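PDB 3HUR: alanine racemase from Oenococcus oeni PSU-1, which belongs to the alanine racemase family, whose members combine an N-terminal TIM-barrel domain with a C-terminal domain rich in beta-strands. Local coordinates for residues G47-A52 / R76-T81; F55-S60 / G376-V381; S255-V260 / V323-K328; N306-P311 / R327-G332. All blocks are in the same frame, centred on the assembly; numbering follows the deposited sequence.

Interaction 1: G47-A52 / R76-T81; sequences GAIPLA and RQADLT
Ala-52 and Leu-80 meet where two successive helices on the outside of the TIM barrel come together, and they illustrate how one contact can be dense at its inner end and slack at its outer one. Helix 69-77 closes in a Schellman motif, with Asp-79 at positive phi as the C-prime residue, and this turn swings Leu-80 back onto helix 48-57. At the inner end CD2 of Leu-80 lies 3.3 Å from Ala-52 CB and 3.4 Å from Ala-52 C, shorter than usual and of doubtful exact length at this resolution, while CD1 rests further off at 4.1 Å from the same Ala-52 CB. Both residues also pack on Leu-64 of barrel strand 63-66 and on Leu-75, so this end faces the barrel wall. The outer end is looser and partly open to solvent: the methyl of Ala-78 sits between two branches of Ile-49, with its CB 3.8 Å from Ile-49 CD1 and 3.8 Å from Ile-49 CG2. A chi1 of -58° sets CG2 opposite the backbone N, where it meets this methyl. Gln-77, beyond it, hydrogen-bonds to Gly-383 and Tyr-386 of the second subunit. The turn itself is clamped by Arg-76, whose NH1 donates to Leu-80 O at 2.8 Å; the oxygen lies 1° from the guanidinium plane, but NH1 stands well above the carbonyl plane.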
loop_
_atom_site.group_PDB
_atom_site.type_symbol
_atom_site.label_atom_id
_atom_site.label_comp_id
_atom_site.label_asym_id
_atom_site.label_seq_id
_atom_site.Cartn_x
_atom_site.Cartn_y
_atom_site.Cartn_z
ATOM N N GLY A 47 14.167 -19.444 9.350
ATOM C CA GLY A 47 15.288 -19.486 10.282
ATOM C C GLY A 47 16.299 -20.541 9.893
ATOM O O GLY A 47 16.096 -21.696 10.077
ATOM N N ALA A 48 17.422 -20.134 9.363
ATOM C CA ALA A 48 18.352 -21.105 8.798
ATOM C C ALA A 48 19.030 -21.926 9.906
ATOM O O ALA A 48 19.182 -23.122 9.818
ATOM C CB ALA A 48 19.351 -20.405 7.930
ATOM N N ILE A 49 19.418 -21.273 10.970
ATOM C CA ILE A 49 20.117 -21.944 12.044
ATOM C C ILE A 49 19.297 -23.056 12.685
ATOM O O ILE A 49 19.736 -24.186 12.654
ATOM C CB ILE A 49 20.556 -20.926 13.059
ATOM C CG1 ILE A 49 21.438 -19.924 12.358
ATOM C CG2 ILE A 49 21.272 -21.555 14.217
ATOM C CD1 ILE A 49 22.660 -19.600 13.057
ATOM N N PRO A 50 18.104 -22.751 13.246
ATOM C CA PRO A 50 17.249 -23.782 13.809
ATOM C C PRO A 50 16.905 -24.889 12.818
ATOM O O PRO A 50 16.889 -26.048 13.190
ATOM C CB PRO A 50 15.984 -23.025 14.234
ATOM C CG PRO A 50 16.226 -21.623 13.957
ATOM C CD PRO A 50 17.629 -21.414 13.599
ATOM N N LEU A 51 16.608 -24.522 11.577
ATOM C CA LEU A 51 16.382 -25.518 10.525
ATOM C C LEU A 51 17.660 -26.416 10.335
ATOM O O LEU A 51 17.592 -27.622 10.454
ATOM C CB LEU A 51 15.954 -24.826 9.220
ATOM C CG LEU A 51 14.484 -24.375 9.091
ATOM C CD1 LEU A 51 14.297 -23.526 7.839
ATOM C CD2 LEU A 51 13.520 -25.544 9.107
ATOM N N ALA A 52 18.813 -25.797 10.148
ATOM C CA ALA A 52 20.055 -26.538 10.030
ATOM C C ALA A 52 20.349 -27.444 11.229
ATOM O O ALA A 52 20.684 -28.603 11.036
ATOM C CB ALA A 52 21.182 -25.632 9.798
ATOM N N ARG A 76 28.561 -21.815 11.237
ATOM C CA ARG A 76 29.726 -22.461 11.874
ATOM C C ARG A 76 29.812 -22.071 13.332
ATOM O O ARG A 76 29.947 -22.926 14.190
ATOM C CB ARG A 76 31.044 -22.119 11.160
ATOM C CG ARG A 76 31.208 -22.800 9.838
ATOM C CD ARG A 76 31.376 -24.308 10.026
ATOM N NE ARG A 76 31.551 -25.003 8.740
ATOM C CZ ARG A 76 30.951 -26.134 8.436
ATOM N NH1 ARG A 76 30.134 -26.702 9.293
ATOM N NH2 ARG A 76 31.121 -26.691 7.261
ATOM N N GLN A 77 29.701 -20.766 13.590
ATOM C CA GLN A 77 29.555 -20.250 14.932
ATOM C C GLN A 77 28.469 -20.938 15.735
ATOM O O GLN A 77 28.602 -21.039 16.949
ATOM C CB GLN A 77 29.188 -18.776 14.914
ATOM C CG GLN A 77 30.334 -17.813 14.740
ATOM C CD GLN A 77 29.973 -16.416 15.268
ATOM O OE1 GLN A 77 28.779 -16.038 15.336
ATOM N NE2 GLN A 77 30.995 -15.650 15.643
ATOM N N ALA A 78 27.375 -21.354 15.097
ATOM C CA ALA A 78 26.267 -21.996 15.837
ATOM C C ALA A 78 26.473 -23.481 16.035
ATOM O O ALA A 78 25.540 -24.177 16.452
ATOM C CB ALA A 78 24.967 -21.735 15.165
ATOM N N ASP A 79 27.686 -23.956 15.712
ATOM C CA ASP A 79 28.153 -25.352 15.921
ATOM C C ASP A 79 27.560 -26.343 14.949
ATOM O O ASP A 79 27.472 -27.536 15.228
ATOM C CB ASP A 79 27.941 -25.838 17.366
ATOM C CG ASP A 79 28.783 -25.062 18.382
ATOM O OD1 ASP A 79 29.953 -24.677 18.080
ATOM O OD2 ASP A 79 28.266 -24.836 19.503
ATOM N N LEU A 80 27.169 -25.867 13.780
ATOM C CA LEU A 80 26.849 -26.785 12.698
ATOM C C LEU A 80 28.137 -27.330 12.107
ATOM O O LEU A 80 29.073 -26.553 11.829
ATOM C CB LEU A 80 25.996 -26.072 11.657
ATOM C CG LEU A 80 24.609 -26.034 12.284
ATOM C CD1 LEU A 80 24.110 -24.608 12.454
ATOM C CD2 LEU A 80 23.669 -26.972 11.543
ATOM N N THR A 81 28.193 -28.652 11.941
ATOM C CA THR A 81 29.424 -29.313 11.515
ATOM C C THR A 81 29.323 -29.940 10.145
ATOM O O THR A 81 30.354 -30.286 9.558
ATOM C CB THR A 81 29.851 -30.410 12.509
ATOM O OG1 THR A 81 28.746 -31.288 12.757
ATOM C CG2 THR A 81 30.308 -29.781 13.828
#

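Interaction 2: F55-S60 / G376-V381; sequences FQETAS and GDLAEV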
loop_
_atom_site.group_PDB
_atom_site.type_symbol
_atom_site.label_atom_id
_atom_site.label_comp_id
_atom_site.label_asym_id
_atom_site.label_seq_id
_atom_site.Cartn_x
_atom_site.Cartn_y
_atom_site.Cartn_z
ATOM N N PHE A 55 18.257 -30.396 11.079
ATOM C CA PHE A 55 18.643 -31.370 10.081
ATOM C C PHE A 55 19.896 -32.158 10.493
ATOM O O PHE A 55 20.024 -33.320 10.093
ATOM C CB PHE A 55 18.889 -30.728 8.715
ATOM C CG PHE A 55 17.711 -29.998 8.144
ATOM C CD1 PHE A 55 16.439 -30.376 8.418
ATOM C CD2 PHE A 55 17.905 -28.912 7.316
ATOM C CE1 PHE A 55 15.378 -29.687 7.865
ATOM C CE2 PHE A 55 16.863 -28.237 6.769
ATOM C CZ PHE A 55 15.602 -28.608 7.048
ATOM N N GLN A 56 20.817 -31.524 11.235
ATOM C CA GLN A 56 22.075 -32.188 11.695
ATOM C C GLN A 56 21.777 -33.263 12.741
ATOM O O GLN A 56 22.358 -34.331 12.735
ATOM C CB GLN A 56 23.069 -31.181 12.292
ATOM C CG GLN A 56 24.465 -31.735 12.489
ATOM C CD GLN A 56 25.489 -30.681 12.927
ATOM O OE1 GLN A 56 26.221 -30.129 12.110
ATOM N NE2 GLN A 56 25.538 -30.399 14.215
ATOM N N GLU A 57 20.815 -32.989 13.605
ATOM C CA GLU A 57 20.553 -33.840 14.727
ATOM C C GLU A 57 19.799 -35.068 14.296
ATOM O O GLU A 57 19.916 -36.125 14.934
ATOM C CB GLU A 57 19.780 -33.085 15.818
ATOM C CG GLU A 57 18.657 -33.909 16.565
ATOM C CD GLU A 57 19.180 -34.796 17.682
ATOM O OE1 GLU A 57 20.371 -34.687 17.986
ATOM O OE2 GLU A 57 18.396 -35.583 18.271
ATOM N N THR A 58 18.982 -34.920 13.268
ATOM C CA THR A 58 18.176 -36.030 12.779
ATOM C C THR A 58 18.863 -36.723 11.613
ATOM O O THR A 58 18.366 -37.704 11.102
ATOM C CB THR A 58 16.816 -35.553 12.278
ATOM O OG1 THR A 58 17.005 -34.518 11.281
ATOM C CG2 THR A 58 15.988 -35.069 13.438
ATOM N N ALA A 59 19.983 -36.181 11.166
ATOM C CA ALA A 59 20.748 -36.777 10.074
ATOM C C ALA A 59 19.958 -36.772 8.762
ATOM O O ALA A 59 20.247 -37.551 7.849
ATOM C CB ALA A 59 21.172 -38.192 10.433
ATOM N N SER A 60 18.992 -35.861 8.663
ATOM C CA SER A 60 18.068 -35.850 7.551
ATOM C C SER A 60 18.601 -35.060 6.391
ATOM O O SER A 60 18.028 -35.126 5.288
ATOM C CB SER A 60 16.694 -35.369 8.000
ATOM O OG SER A 60 16.721 -34.005 8.337
ATOM N N GLY A 376 7.714 -28.247 18.920
ATOM C CA GLY A 376 7.948 -29.684 18.696
ATOM C C GLY A 376 9.150 -30.247 19.430
ATOM O O GLY A 376 10.003 -29.503 19.881
ATOM N N ASP A 377 9.205 -31.577 19.538
ATOM C CA ASP A 377 10.222 -32.283 20.336
ATOM C C ASP A 377 11.597 -31.967 19.802
ATOM O O ASP A 377 12.526 -31.699 20.554
ATOM C CB ASP A 377 10.004 -33.819 20.293
ATOM C CG ASP A 377 8.707 -34.291 21.026
ATOM O OD1 ASP A 377 8.152 -33.562 21.896
ATOM O OD2 ASP A 377 8.253 -35.432 20.740
ATOM N N LEU A 378 11.744 -31.989 18.490
ATOM C CA LEU A 378 13.038 -31.610 17.898
ATOM C C LEU A 378 13.503 -30.226 18.347
ATOM O O LEU A 378 14.672 -30.006 18.600
ATOM C CB LEU A 378 12.937 -31.617 16.380
ATOM C CG LEU A 378 13.924 -32.429 15.558
ATOM C CD1 LEU A 378 13.750 -31.993 14.103
ATOM C CD2 LEU A 378 15.356 -32.246 16.059
ATOM N N ALA A 379 12.572 -29.289 18.434
ATOM C CA ALA A 379 12.851 -27.948 18.896
ATOM C C ALA A 379 13.435 -27.882 20.318
ATOM O O ALA A 379 14.361 -27.113 20.575
ATOM C CB ALA A 379 11.593 -27.124 18.827
ATOM N N GLU A 380 12.859 -28.668 21.218
ATOM C CA GLU A 380 13.324 -28.858 22.606
ATOM C C GLU A 380 14.776 -29.351 22.578
ATOM O O GLU A 380 15.674 -28.702 23.164
ATOM C CB GLU A 380 12.400 -29.910 23.270
ATOM C CG GLU A 380 12.143 -29.905 24.788
ATOM C CD GLU A 380 11.180 -31.103 25.238
ATOM O OE1 GLU A 380 11.006 -32.132 24.502
ATOM O OE2 GLU A 380 10.592 -31.014 26.351
ATOM N N VAL A 381 15.003 -30.454 21.841
ATOM C CA VAL A 381 16.314 -31.114 21.767
ATOM C C VAL A 381 17.427 -30.207 21.241
ATOM O O VAL A 381 18.562 -30.280 21.733
ATOM C CB VAL A 381 16.285 -32.398 20.853
ATOM C CG1 VAL A 381 17.720 -32.888 20.537
ATOM C CG2 VAL A 381 15.410 -33.535 21.461
#
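Thr-58 OG1, on a residue whose methyl packs against Leu-378, is gripped twice: Ser-60 OG donates to it at 3.0 Å, and it is hydrogen-bonded in turn to the backbone O of Ala-54. With chi1 at 55° the hydroxyl sits between the backbone N and the carbonyl carbon, and CG2 is left to face the other segment. There the threonine side chain crosses that of Leu-378 at about a right angle, with Thr-58 CG2 3.9 Å from both CD1 and CD2 of the leucine. Glu-57 lies next to it. Its chain bends at chi2 (82°), and its aliphatic part slides past Leu-378 in the opposite direction, bringing CG to 3.7 Å from Leu-378 CD2. On the solvent side Glu-57 OE2 lies 3.6 Å from Val-381 CG1, a purely van der Waals approach. No hydrogen bond joins the two segments, whose side chains meet through carbon-rich surfaces. The contact thus joins the end of barrel helix 48-57, closed by a Schellman motif with Ala-59 as C-prime residue, to the short helix 377-381 near the C-terminus, and helix 16-30 touches both, through Ala-19 and Leu-23 on Phe-55 and Ala-20 on Leu-378.

Interaction 3: S255-V260 / V323-K328; sequences SEIADV and VKLDRK
Leu-325 reaches across to Val-260 and Ile-257 with a forked tip, one methyl for each partner. CD1 comes to 4.0 Å from CG1 of Val-260, and CD2 to 4.2 Å from CD1 of Ile-257, so the branch point of the leucine straddles the two neighbours rather than meeting either squarely. Its chi1 of -48° leaves CG opposite the carbonyl carbon, and an extended chi2 then carries the fork outward. Val-260 presents CG1 to it, and the two side chains pass at a slant. Ile-257 answers with chi2 extended (-176°), which pushes CD1 forward to the contact. Between the two segments runs strand 281-286, a neighbour of both strand 251-263 and strand 321-324 in the mixed sheet of the C-terminal domain, and the three apolar side chains meet over it: Ile-257 and Leu-325 both rest on Ala-284, and Val-260 on Tyr-282. What brings Ile-257 and Val-260, three positions apart, onto one side is a classic beta bulge, in which Ala-258 and Asp-259 both pair with Thr-285. The bulge also lies at a subunit interface, for Ala-258 O bonds to Thr-357 OG1 of the second subunit and the Ala-258 methyl packs on Val-359 of that second subunit.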
loop_
_atom_site.group_PDB
_atom_site.type_symbol
_atom_site.label_atom_id
_atom_site.label_comp_id
_atom_site.label_asym_id
_atom_site.label_seq_id
_atom_site.Cartn_x
_atom_site.Cartn_y
_atom_site.Cartn_z
ATOM N N SER A 255 -1.842 -16.315 16.976
ATOM C CA SER A 255 -2.056 -15.276 17.936
ATOM C C SER A 255 -2.659 -15.927 19.196
ATOM O O SER A 255 -2.554 -17.143 19.374
ATOM C CB SER A 255 -2.972 -14.215 17.345
ATOM O OG SER A 255 -3.186 -13.150 18.259
ATOM N N GLU A 256 -3.274 -15.117 20.058
ATOM C CA GLU A 256 -3.866 -15.613 21.292
ATOM C C GLU A 256 -5.039 -14.749 21.705
ATOM O O GLU A 256 -5.135 -13.628 21.279
ATOM C CB GLU A 256 -2.814 -15.651 22.409
ATOM C CG GLU A 256 -2.346 -14.278 22.867
ATOM C CD GLU A 256 -1.179 -14.340 23.832
ATOM O OE1 GLU A 256 -1.332 -14.910 24.913
ATOM O OE2 GLU A 256 -0.101 -13.802 23.520
ATOM N N ILE A 257 -5.916 -15.275 22.548
ATOM C CA ILE A 257 -7.077 -14.544 23.020
ATOM C C ILE A 257 -6.587 -13.514 24.042
ATOM O O ILE A 257 -5.986 -13.902 25.031
ATOM C CB ILE A 257 -8.073 -15.496 23.734
ATOM C CG1 ILE A 257 -8.673 -16.500 22.768
ATOM C CG2 ILE A 257 -9.204 -14.713 24.419
ATOM C CD1 ILE A 257 -9.737 -17.413 23.385
ATOM N N ALA A 258 -6.870 -12.230 23.786
ATOM C CA ALA A 258 -6.542 -11.106 24.673
ATOM C C ALA A 258 -7.708 -10.671 25.574
ATOM O O ALA A 258 -7.496 -10.033 26.598
ATOM C CB ALA A 258 -6.031 -9.879 23.852
ATOM N N ASP A 259 -8.934 -11.014 25.179
ATOM C CA ASP A 259 -10.116 -10.634 25.930
ATOM C C ASP A 259 -11.277 -11.587 25.600
ATOM O O ASP A 259 -11.500 -11.929 24.437
ATOM C CB ASP A 259 -10.481 -9.189 25.580
ATOM C CG ASP A 259 -11.507 -8.558 26.549
ATOM O OD1 ASP A 259 -11.505 -8.935 27.741
ATOM O OD2 ASP A 259 -12.289 -7.659 26.101
ATOM N N VAL A 260 -11.994 -12.021 26.636
ATOM C CA VAL A 260 -13.254 -12.783 26.489
ATOM C C VAL A 260 -14.418 -12.059 27.192
ATOM O O VAL A 260 -14.304 -11.671 28.356
ATOM C CB VAL A 260 -13.165 -14.181 27.094
ATOM C CG1 VAL A 260 -14.341 -15.020 26.615
ATOM C CG2 VAL A 260 -11.854 -14.842 26.715
ATOM N N VAL A 323 -13.991 -13.281 17.697
ATOM C CA VAL A 323 -14.427 -14.647 17.379
ATOM C C VAL A 323 -15.454 -15.212 18.363
ATOM O O VAL A 323 -15.276 -15.173 19.576
ATOM C CB VAL A 323 -13.198 -15.604 17.317
ATOM C CG1 VAL A 323 -13.630 -17.058 17.168
ATOM C CG2 VAL A 323 -12.282 -15.201 16.171
ATOM N N LYS A 324 -16.526 -15.775 17.821
ATOM C CA LYS A 324 -17.514 -16.499 18.629
ATOM C C LYS A 324 -16.951 -17.841 18.994
ATOM O O LYS A 324 -16.699 -18.633 18.116
ATOM C CB LYS A 324 -18.829 -16.707 17.853
ATOM C CG LYS A 324 -19.969 -17.350 18.698
ATOM C CD LYS A 324 -21.211 -17.695 17.863
ATOM C CE LYS A 324 -22.249 -18.477 18.744
ATOM N NZ LYS A 324 -23.584 -18.785 18.064
ATOM N N LEU A 325 -16.794 -18.094 20.292
ATOM C CA LEU A 325 -16.231 -19.348 20.815
ATOM C C LEU A 325 -17.335 -20.379 21.121
ATOM O O LEU A 325 -18.487 -20.015 21.350
ATOM C CB LEU A 325 -15.456 -19.067 22.096
ATOM C CG LEU A 325 -14.455 -17.900 22.085
ATOM C CD1 LEU A 325 -14.002 -17.502 23.512
ATOM C CD2 LEU A 325 -13.261 -18.237 21.190
ATOM N N ASP A 326 -16.983 -21.660 21.161
ATOM C CA ASP A 326 -17.999 -22.700 21.371
ATOM C C ASP A 326 -18.272 -22.867 22.866
ATOM O O ASP A 326 -19.405 -23.104 23.282
ATOM C CB ASP A 326 -17.713 -24.029 20.596
ATOM C CG ASP A 326 -16.372 -24.700 20.953
ATOM O OD1 ASP A 326 -15.576 -24.136 21.744
ATOM O OD2 ASP A 326 -16.115 -25.823 20.416
ATOM N N ARG A 327 -17.243 -22.686 23.669
ATOM C CA ARG A 327 -17.400 -22.598 25.115
ATOM C C ARG A 327 -16.535 -21.427 25.550
ATOM O O ARG A 327 -16.071 -20.674 24.713
ATOM C CB ARG A 327 -16.978 -23.917 25.794
ATOM C CG ARG A 327 -15.836 -24.634 25.113
ATOM C CD ARG A 327 -15.152 -25.619 26.050
ATOM N NE ARG A 327 -14.002 -25.015 26.733
ATOM C CZ ARG A 327 -12.754 -25.481 26.700
ATOM N NH1 ARG A 327 -11.796 -24.821 27.360
ATOM N NH2 ARG A 327 -12.455 -26.597 26.029
ATOM N N LYS A 328 -16.316 -21.269 26.844
ATOM C CA LYS A 328 -15.504 -20.175 27.346
ATOM C C LYS A 328 -14.058 -20.653 27.285
ATOM O O LYS A 328 -13.791 -21.794 27.683
ATOM C CB LYS A 328 -15.937 -19.845 28.791
ATOM C CG LYS A 328 -15.192 -18.673 29.470
ATOM C CD LYS A 328 -15.333 -18.722 31.007
ATOM C CE LYS A 328 -14.727 -17.472 31.695
ATOM N NZ LYS A 328 -14.103 -17.778 33.041
#

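Interaction 4: N306-P311 / R327-G332; sequences NGKRMP and RKYPIG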
loop_
_atom_site.group_PDB
_atom_site.type_symbol
_atom_site.label_atom_id
_atom_site.label_comp_id
_atom_site.label_asym_id
_atom_site.label_seq_id
_atom_site.Cartn_x
_atom_site.Cartn_y
_atom_site.Cartn_z
ATOM N N ASN A 306 -8.024 -24.720 19.543
ATOM C CA ASN A 306 -8.226 -26.037 20.147
ATOM C C ASN A 306 -8.571 -27.104 19.118
ATOM O O ASN A 306 -9.505 -27.894 19.309
ATOM C CB ASN A 306 -9.350 -25.970 21.179
ATOM C CG ASN A 306 -9.084 -26.859 22.367
ATOM O OD1 ASN A 306 -8.354 -26.476 23.278
ATOM N ND2 ASN A 306 -9.675 -28.035 22.377
ATOM N N GLY A 307 -7.840 -27.113 18.009
ATOM C CA GLY A 307 -8.114 -28.063 16.935
ATOM C C GLY A 307 -9.394 -27.753 16.171
ATOM O O GLY A 307 -9.601 -28.264 15.087
ATOM N N LYS A 308 -10.239 -26.886 16.716
ATOM C CA LYS A 308 -11.519 -26.608 16.088
ATOM C C LYS A 308 -11.539 -25.234 15.422
ATOM O O LYS A 308 -10.781 -24.312 15.734
ATOM C CB LYS A 308 -12.687 -26.714 17.096
ATOM C CG LYS A 308 -12.438 -27.671 18.294
ATOM C CD LYS A 308 -13.740 -28.337 18.828
ATOM C CE LYS A 308 -13.450 -29.459 19.873
ATOM N NZ LYS A 308 -13.373 -28.933 21.290
ATOM N N ARG A 309 -12.519 -25.096 14.566
ATOM C CA ARG A 309 -12.597 -24.013 13.664
ATOM C C ARG A 309 -13.787 -23.102 14.058
ATOM O O ARG A 309 -14.926 -23.398 13.722
ATOM C CB ARG A 309 -12.789 -24.676 12.323
ATOM C CG ARG A 309 -12.422 -23.853 11.159
ATOM C CD ARG A 309 -12.340 -24.716 9.866
ATOM N NE ARG A 309 -12.640 -23.878 8.698
ATOM C CZ ARG A 309 -13.855 -23.386 8.379
ATOM N NH1 ARG A 309 -14.940 -23.666 9.113
ATOM N NH2 ARG A 309 -13.995 -22.606 7.297
ATOM N N MET A 310 -13.517 -22.008 14.788
ATOM C CA MET A 310 -14.576 -21.079 15.254
ATOM C C MET A 310 -14.644 -19.834 14.348
ATOM O O MET A 310 -13.635 -19.471 13.738
ATOM C CB MET A 310 -14.370 -20.720 16.732
ATOM C CG MET A 310 -14.544 -21.934 17.657
ATOM S SD MET A 310 -13.704 -21.782 19.200
ATOM C CE MET A 310 -13.118 -23.438 19.577
ATOM N N PRO A 311 -15.833 -19.200 14.227
ATOM C CA PRO A 311 -16.013 -18.188 13.205
ATOM C C PRO A 311 -15.647 -16.765 13.633
ATOM O O PRO A 311 -15.753 -16.410 14.797
ATOM C CB PRO A 311 -17.505 -18.281 12.915
ATOM C CG PRO A 311 -18.077 -18.551 14.229
ATOM C CD PRO A 311 -17.104 -19.473 14.918
ATOM N N ARG A 327 -17.243 -22.686 23.669
ATOM C CA ARG A 327 -17.400 -22.598 25.115
ATOM C C ARG A 327 -16.535 -21.427 25.550
ATOM O O ARG A 327 -16.071 -20.674 24.713
ATOM C CB ARG A 327 -16.978 -23.917 25.794
ATOM C CG ARG A 327 -15.836 -24.634 25.113
ATOM C CD ARG A 327 -15.152 -25.619 26.050
ATOM N NE ARG A 327 -14.002 -25.015 26.733
ATOM C CZ ARG A 327 -12.754 -25.481 26.700
ATOM N NH1 ARG A 327 -11.796 -24.821 27.360
ATOM N NH2 ARG A 327 -12.455 -26.597 26.029
ATOM N N LYS A 328 -16.316 -21.269 26.844
ATOM C CA LYS A 328 -15.504 -20.175 27.346
ATOM C C LYS A 328 -14.058 -20.653 27.285
ATOM O O LYS A 328 -13.791 -21.794 27.683
ATOM C CB LYS A 328 -15.937 -19.845 28.791
ATOM C CG LYS A 328 -15.192 -18.673 29.470
ATOM C CD LYS A 328 -15.333 -18.722 31.007
ATOM C CE LYS A 328 -14.727 -17.472 31.695
ATOM N NZ LYS A 328 -14.103 -17.778 33.041
ATOM N N TYR A 329 -13.127 -19.824 26.785
ATOM C CA TYR A 329 -11.692 -20.151 26.914
ATOM C C TYR A 329 -10.976 -19.099 27.721
ATOM O O TYR A 329 -11.380 -17.949 27.731
ATOM C CB TYR A 329 -11.008 -20.308 25.557
ATOM C CG TYR A 329 -11.475 -21.501 24.793
ATOM C CD1 TYR A 329 -12.727 -21.501 24.187
ATOM C CD2 TYR A 329 -10.698 -22.629 24.683
ATOM C CE1 TYR A 329 -13.191 -22.593 23.485
ATOM C CE2 TYR A 329 -11.162 -23.753 23.973
ATOM C CZ TYR A 329 -12.410 -23.704 23.381
ATOM O OH TYR A 329 -12.900 -24.779 22.694
ATOM N N PRO A 330 -9.890 -19.480 28.392
ATOM C CA PRO A 330 -9.131 -18.524 29.147
ATOM C C PRO A 330 -8.226 -17.655 28.267
ATOM O O PRO A 330 -7.743 -18.094 27.212
ATOM C CB PRO A 330 -8.258 -19.411 30.022
ATOM C CG PRO A 330 -8.024 -20.579 29.203
ATOM C CD PRO A 330 -9.308 -20.825 28.496
ATOM N N ILE A 331 -7.925 -16.452 28.746
ATOM C CA ILE A 331 -7.089 -15.576 27.972
ATOM C C ILE A 331 -5.761 -16.286 27.827
ATOM O O ILE A 331 -5.387 -17.085 28.664
ATOM C CB ILE A 331 -6.978 -14.137 28.585
ATOM C CG1 ILE A 331 -6.199 -14.146 29.880
ATOM C CG2 ILE A 331 -8.372 -13.480 28.778
ATOM C CD1 ILE A 331 -4.830 -13.570 29.715
ATOM N N GLY A 332 -5.070 -16.034 26.735
ATOM C CA GLY A 332 -3.768 -16.681 26.528
ATOM C C GLY A 332 -3.854 -17.945 25.699
ATOM O O GLY A 332 -2.841 -18.499 25.350
#
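Tyr-329 meets Met-310 and Asn-306 with the far end of its ring, which joins a loop to a nearby strand. From CB, a chi1 of -68° puts CG opposite the carbonyl carbon and sends the ring toward segment 306-311. Along one edge, CE2 lies 4.0 Å from Asn-306 OD1, which is near the ring plane, and 4.0 Å from Asn-306 CB; amide and ring planes are turned 55° apart. From an oblique direction the methyl CE of Met-310 approaches Tyr-329 CE1 at 4.0 Å and CZ at 3.9 Å. Met-310 SD stands 5.3 Å from the ring centroid, an oblique Met-aromatic contact. One face of the ring takes the guanidinium of Arg-327 in a cation-pi stack offset toward the rim, with CZ of Arg-327 3.6 Å above the ring plane. At the tip, Tyr-329 OH comes to 3.4 Å from Met-310 CE, while its polar need is met by a hydrogen bond to Asp-326 OD1. Lys-308 also touches Asp-326, and this carboxylate may temper the charge of the lysine. Strand 308-311 is the second arm of a hairpin with 302-305, and Tyr-329 belongs to the loop between strands 321-324 and 334-339, so the ring links that loop to the hairpin, and Met-310 packs also on Ile-305 and Val-323.

The four contacts form two pairs in space, one at the barrel and one in the C-terminal domain. Interactions 1 and 2 share helix 48-57, their centres 12 Å apart, and are joined by a probable hydrogen bond from Thr-81 N to Gln-56 OE1. Interactions 3 and 4 share Arg-327 and Lys-328, with centres 5 Å apart, both reaching the mixed sheet. The pairs are 30 to 37 Å apart between centres and nowhere touch. Along the chain, interactions 1 and 2 cross, their segments alternating; interaction 1 closes before 3 and 4 open, whereas these two are nested inside the long loop closed by interaction 2. Thus interaction 2 brings residues near the C-terminus back to the barrel helices, after the strands of the mixed sheet.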